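Local coordinates for protein putative nucleoside-diphosphate-sugar epimerase (Staphylococcus aureus subsp. aureus, PDB 3E48) that is of unknown function but, as a putative nucleoside-diphosphate-sugar epimerase with a Rossmann-type NAD(P)H-binding domain, probably binds a dinucleotide cofactor, at residues N55-S58 and M59-F63; K81-P84 and E85-L89. All coordinates share one frame; numbering follows the deposited sequence.

Interaction 1. Residues N55-S58 and M59-F63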
loop_
_atom_site.group_PDB
_atom_site.type_symbol
_atom_site.label_atom_id
_atom_site.label_comp_id
_atom_site.label_asym_id
_atom_site.label_seq_id
_atom_site.Cartn_x
_atom_site.Cartn_y
_atom_site.Cartn_z
ATOM N N ASN B 55 -8.870 -15.231 12.608
ATOM C CA ASN B 55 -9.836 -15.289 13.690
ATOM C C ASN B 55 -9.327 -14.263 14.689
ATOM O O ASN B 55 -8.348 -14.503 15.395
ATOM C CB ASN B 55 -9.874 -16.685 14.307
ATOM C CG ASN B 55 -10.913 -16.802 15.397
ATOM O OD1 ASN B 55 -10.796 -16.176 16.447
ATOM N ND2 ASN B 55 -11.947 -17.597 15.146
ATOM N N GLN B 56 -9.986 -13.110 14.723
ATOM C CA GLN B 56 -9.567 -12.024 15.596
ATOM C C GLN B 56 -9.335 -12.422 17.043
ATOM O O GLN B 56 -8.293 -12.104 17.612
ATOM C CB GLN B 56 -10.566 -10.869 15.538
ATOM C CG GLN B 56 -9.955 -9.555 16.007
ATOM C CD GLN B 56 -10.738 -8.342 15.545
ATOM O OE1 GLN B 56 -11.763 -7.993 16.125
ATOM N NE2 GLN B 56 -10.258 -7.699 14.482
ATOM N N GLU B 57 -10.292 -13.121 17.639
ATOM C CA GLU B 57 -10.144 -13.523 19.026
ATOM C C GLU B 57 -8.994 -14.494 19.255
ATOM O O GLU B 57 -8.414 -14.536 20.344
ATOM C CB GLU B 57 -11.462 -14.095 19.549
ATOM C CG GLU B 57 -12.519 -13.014 19.692
ATOM C CD GLU B 57 -12.044 -11.865 20.571
ATOM O OE1 GLU B 57 -12.337 -10.691 20.241
ATOM O OE2 GLU B 57 -11.376 -12.135 21.595
ATOM N N SER B 58 -8.655 -15.269 18.230
ATOM C CA SER B 58 -7.544 -16.204 18.336
ATOM C C SER B 58 -6.263 -15.372 18.467
ATOM O O SER B 58 -5.382 -15.696 19.267
ATOM C CB SER B 58 -7.468 -17.100 17.092
ATOM O OG SER B 58 -6.384 -18.006 17.183
HETATM N N MSE B 59 -6.167 -14.295 17.691
HETATM C CA MSE B 59 -4.990 -13.423 17.755
HETATM C C MSE B 59 -4.949 -12.692 19.095
HETATM O O MSE B 59 -3.896 -12.584 19.723
HETATM C CB MSE B 59 -4.999 -12.411 16.598
HETATM C CG MSE B 59 -4.485 -12.963 15.266
HETATM SE SE MSE B 59 -2.593 -12.549 14.892
HETATM C CE MSE B 59 -2.846 -11.527 13.265
ATOM N N VAL B 60 -6.097 -12.183 19.534
ATOM C CA VAL B 60 -6.169 -11.490 20.818
ATOM C C VAL B 60 -5.677 -12.398 21.945
ATOM O O VAL B 60 -4.852 -11.993 22.772
ATOM C CB VAL B 60 -7.616 -11.049 21.146
ATOM C CG1 VAL B 60 -7.689 -10.519 22.571
ATOM C CG2 VAL B 60 -8.063 -9.979 20.166
ATOM N N GLU B 61 -6.178 -13.630 21.972
ATOM C CA GLU B 61 -5.783 -14.579 23.008
ATOM C C GLU B 61 -4.290 -14.887 22.974
ATOM O O GLU B 61 -3.627 -14.885 24.008
ATOM C CB GLU B 61 -6.575 -15.884 22.860
ATOM C CG GLU B 61 -8.050 -15.761 23.191
ATOM C CD GLU B 61 -8.284 -15.247 24.603
ATOM O OE1 GLU B 61 -7.646 -15.777 25.537
ATOM O OE2 GLU B 61 -9.109 -14.321 24.771
ATOM N N ALA B 62 -3.766 -15.150 21.785
ATOM C CA ALA B 62 -2.355 -15.474 21.625
ATOM C C ALA B 62 -1.417 -14.349 22.049
ATOM O O ALA B 62 -0.296 -14.608 22.483
ATOM C CB ALA B 62 -2.074 -15.856 20.172
ATOM N N PHE B 63 -1.874 -13.107 21.922
ATOM C CA PHE B 63 -1.056 -11.943 22.260
ATOM C C PHE B 63 -1.098 -11.538 23.732
ATOM O O PHE B 63 -0.333 -10.670 24.153
ATOM C CB PHE B 63 -1.465 -10.737 21.397
ATOM C CG PHE B 63 -1.036 -10.827 19.945
ATOM C CD1 PHE B 63 -0.433 -11.974 19.426
ATOM C CD2 PHE B 63 -1.241 -9.745 19.093
ATOM C CE1 PHE B 63 -0.047 -12.036 18.077
ATOM C CE2 PHE B 63 -0.861 -9.800 17.754
ATOM C CZ PHE B 63 -0.262 -10.947 17.245
#
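Asn55 and Met59 meet where the helix 56-63 begins, and the stretch is a worked example of how an N-cap and the first turns of a helix are held. The side chain of Asn55 reaches forward over the first turn, and its OD1 accepts from Ser58 N at 2.9 Å, a capping bond. Met59 N, the next donor, returns to Asn55 O at 3.2 Å. Behind it the regular ladder runs on from Val60 N to Gln56 O, Glu61 N to Glu57 O and Ala62 N to Ser58 O.

Met59, a selenomethionine, can be followed outward. Its CB lies 3.5 Å from Gln56 O, against the preceding turn. CG, anti to the carbonyl carbon (chi1 -81°), hangs beside the backbone N and stays at the margin of the Asn55 carbonyl. The chain then bends at both later torsions, bringing SE above the plane of the Phe63 ring but displaced past its CZ end, 3.7 Å from CZ. CE finally packs against the backbone of helix 84-96, at Glu85 O and Leu89 N.

Glu57 and Glu61 lie on the exposed side of the helix, with Val60 buried between them. Glu57 and Val60 run side by side, with OE2 of Glu57 3.9 Å from Val60 CB. That carboxylate also stands 4.5 Å, OE2 to OE2, from Glu61, a pairing of like charges probably eased by the salt bridge of Glu61 to Lys64. Apart from that face, Ser58 turns its OG to Asp52 N.

The helix thus has two faces. It connects strands 47-50 and 68-71, the long crossover at the middle of the Rossmann fold. Met59 and Phe63 face Phe71 and Val69 of strand 68-71 and Ala92 of helix 84-96, while Met59 and Ala62 also touch Leu51, just beyond strand 47-50.

Interaction 2. Residues K81-P84 and E85-L89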
loop_
_atom_site.group_PDB
_atom_site.type_symbol
_atom_site.label_atom_id
_atom_site.label_comp_id
_atom_site.label_asym_id
_atom_site.label_seq_id
_atom_site.Cartn_x
_atom_site.Cartn_y
_atom_site.Cartn_z
ATOM N N LYS B 81 -8.070 -10.878 0.280
ATOM C CA LYS B 81 -8.269 -12.000 1.183
ATOM C C LYS B 81 -7.245 -12.052 2.311
ATOM O O LYS B 81 -7.526 -12.606 3.373
ATOM C CB LYS B 81 -8.248 -13.315 0.403
ATOM C CG LYS B 81 -9.513 -13.567 -0.411
ATOM C CD LYS B 81 -9.477 -14.929 -1.099
ATOM C CE LYS B 81 -9.199 -16.054 -0.106
ATOM N NZ LYS B 81 -10.210 -16.119 0.990
ATOM N N ARG B 82 -6.069 -11.469 2.098
ATOM C CA ARG B 82 -5.042 -11.497 3.134
ATOM C C ARG B 82 -5.137 -10.315 4.111
ATOM O O ARG B 82 -4.749 -10.437 5.267
ATOM C CB ARG B 82 -3.643 -11.548 2.502
ATOM C CG ARG B 82 -2.549 -11.919 3.498
ATOM C CD ARG B 82 -1.147 -11.783 2.924
ATOM N NE ARG B 82 -0.876 -12.689 1.810
ATOM C CZ ARG B 82 0.302 -12.783 1.200
ATOM N NH1 ARG B 82 1.315 -12.029 1.604
ATOM N NH2 ARG B 82 0.475 -13.625 0.183
ATOM N N ILE B 83 -5.663 -9.183 3.650
ATOM C CA ILE B 83 -5.815 -7.985 4.480
ATOM C C ILE B 83 -6.283 -8.192 5.925
ATOM O O ILE B 83 -5.728 -7.599 6.849
ATOM C CB ILE B 83 -6.797 -6.979 3.816
ATOM C CG1 ILE B 83 -6.197 -6.463 2.518
ATOM C CG2 ILE B 83 -7.097 -5.826 4.765
ATOM C CD1 ILE B 83 -4.834 -5.843 2.691
ATOM N N PRO B 84 -7.322 -9.012 6.142
ATOM C CA PRO B 84 -7.811 -9.235 7.510
ATOM C C PRO B 84 -6.697 -9.611 8.488
ATOM O O PRO B 84 -6.774 -9.342 9.685
ATOM C CB PRO B 84 -8.837 -10.348 7.322
ATOM C CG PRO B 84 -9.416 -10.014 5.963
ATOM C CD PRO B 84 -8.164 -9.726 5.163
ATOM N N GLU B 85 -5.660 -10.224 7.940
ATOM C CA GLU B 85 -4.480 -10.654 8.672
ATOM C C GLU B 85 -3.865 -9.512 9.479
ATOM O O GLU B 85 -3.657 -9.615 10.699
ATOM C CB GLU B 85 -3.479 -11.124 7.643
ATOM C CG GLU B 85 -2.369 -11.951 8.113
ATOM C CD GLU B 85 -1.656 -12.535 6.933
ATOM O OE1 GLU B 85 -0.701 -11.906 6.424
ATOM O OE2 GLU B 85 -2.093 -13.612 6.497
ATOM N N VAL B 86 -3.562 -8.425 8.777
ATOM C CA VAL B 86 -2.944 -7.261 9.399
ATOM C C VAL B 86 -3.942 -6.515 10.270
ATOM O O VAL B 86 -3.564 -5.934 11.280
ATOM C CB VAL B 86 -2.355 -6.292 8.336
ATOM C CG1 VAL B 86 -3.459 -5.729 7.457
ATOM C CG2 VAL B 86 -1.589 -5.171 9.027
ATOM N N GLU B 87 -5.212 -6.521 9.876
ATOM C CA GLU B 87 -6.221 -5.858 10.687
ATOM C C GLU B 87 -6.253 -6.566 12.036
ATOM O O GLU B 87 -6.295 -5.919 13.075
ATOM C CB GLU B 87 -7.607 -5.946 10.040
ATOM C CG GLU B 87 -7.849 -4.995 8.868
ATOM C CD GLU B 87 -7.896 -3.533 9.277
ATOM O OE1 GLU B 87 -8.346 -3.234 10.401
ATOM O OE2 GLU B 87 -7.504 -2.672 8.465
ATOM N N ASN B 88 -6.218 -7.893 12.018
ATOM C CA ASN B 88 -6.257 -8.643 13.261
ATOM C C ASN B 88 -4.993 -8.438 14.078
ATOM O O ASN B 88 -5.044 -8.358 15.306
ATOM C CB ASN B 88 -6.507 -10.125 12.984
ATOM C CG ASN B 88 -7.925 -10.384 12.506
ATOM O OD1 ASN B 88 -8.816 -9.552 12.713
ATOM N ND2 ASN B 88 -8.148 -11.536 11.881
ATOM N N LEU B 89 -3.857 -8.343 13.395
ATOM C CA LEU B 89 -2.587 -8.115 14.076
ATOM C C LEU B 89 -2.674 -6.844 14.917
ATOM O O LEU B 89 -2.389 -6.862 16.115
ATOM C CB LEU B 89 -1.462 -7.973 13.051
ATOM C CG LEU B 89 -0.118 -7.460 13.565
ATOM C CD1 LEU B 89 0.489 -8.445 14.569
ATOM C CD2 LEU B 89 0.816 -7.270 12.371
#
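Pro84 and Asn88 are joined by the backbone bond from Asn88 N to Pro84 O, 2.8 Å long, in the opening turn of helix 84-96. This junction, where helix 79-82 gives way to the next, illustrates why proline suits a helix start: with no hydrogen on its N, it can lead the first turn without forfeiting a bond. The Pro84 side chain points away from the following turn and packs on Phe80 of the second subunit, though its CB lies 3.2 Å from Glu85 N.

Glu85 reaches back along Arg82. Its CG points away from its own backbone N (chi1 -163°) and the chain runs straight on, so that OE1 comes within 3.5 Å of Arg82 CD. Carboxylate and guanidinium planes are only 24° apart, yet Arg82 NE and Glu85 OE1 remain 4.7 Å from each other. The ends have other partners: Glu85 OE2 bonds to Ser74 OG, and Arg82 gives its NE to Ile76 O and makes a cation-pi contact with Tyr120.

Ile83 supplies the carbonyl for the turn, accepting from Glu87 N at 3.3 Å, nearly straight at 165°, and weakly from Val86 N. Its side chain packs on Tyr123 of helix 118-131 and on Tyr123 of the second subunit, whose Phe80 also touches Glu87. The turn therefore lies between strand 68-71, which Glu85 and Leu89 face through Phe71, and helix 118-131, at the dimer interface.

How the interactions relate
From the N terminus, interaction 1 comes first, at the start of the helix that crosses from strand 47-50 to strand 68-71; the chain then passes through that strand and helix 79-82 before reaching interaction 2. The two are in series, neither nested nor crossed. Each closes only a local helical turn, with centres about 12 Å apart. Side chains bridge them: Gln56 NE2 lies 2.9 Å from Asn88 OD1, a probable hydrogen bond, and Met59 CE is 3.3 Å from Glu85 O. Phe63 adds a contact to Leu89. Together they fasten helix 56-63 to helix 84-96 beside strand 68-71, within the NAD(P)H-binding domain.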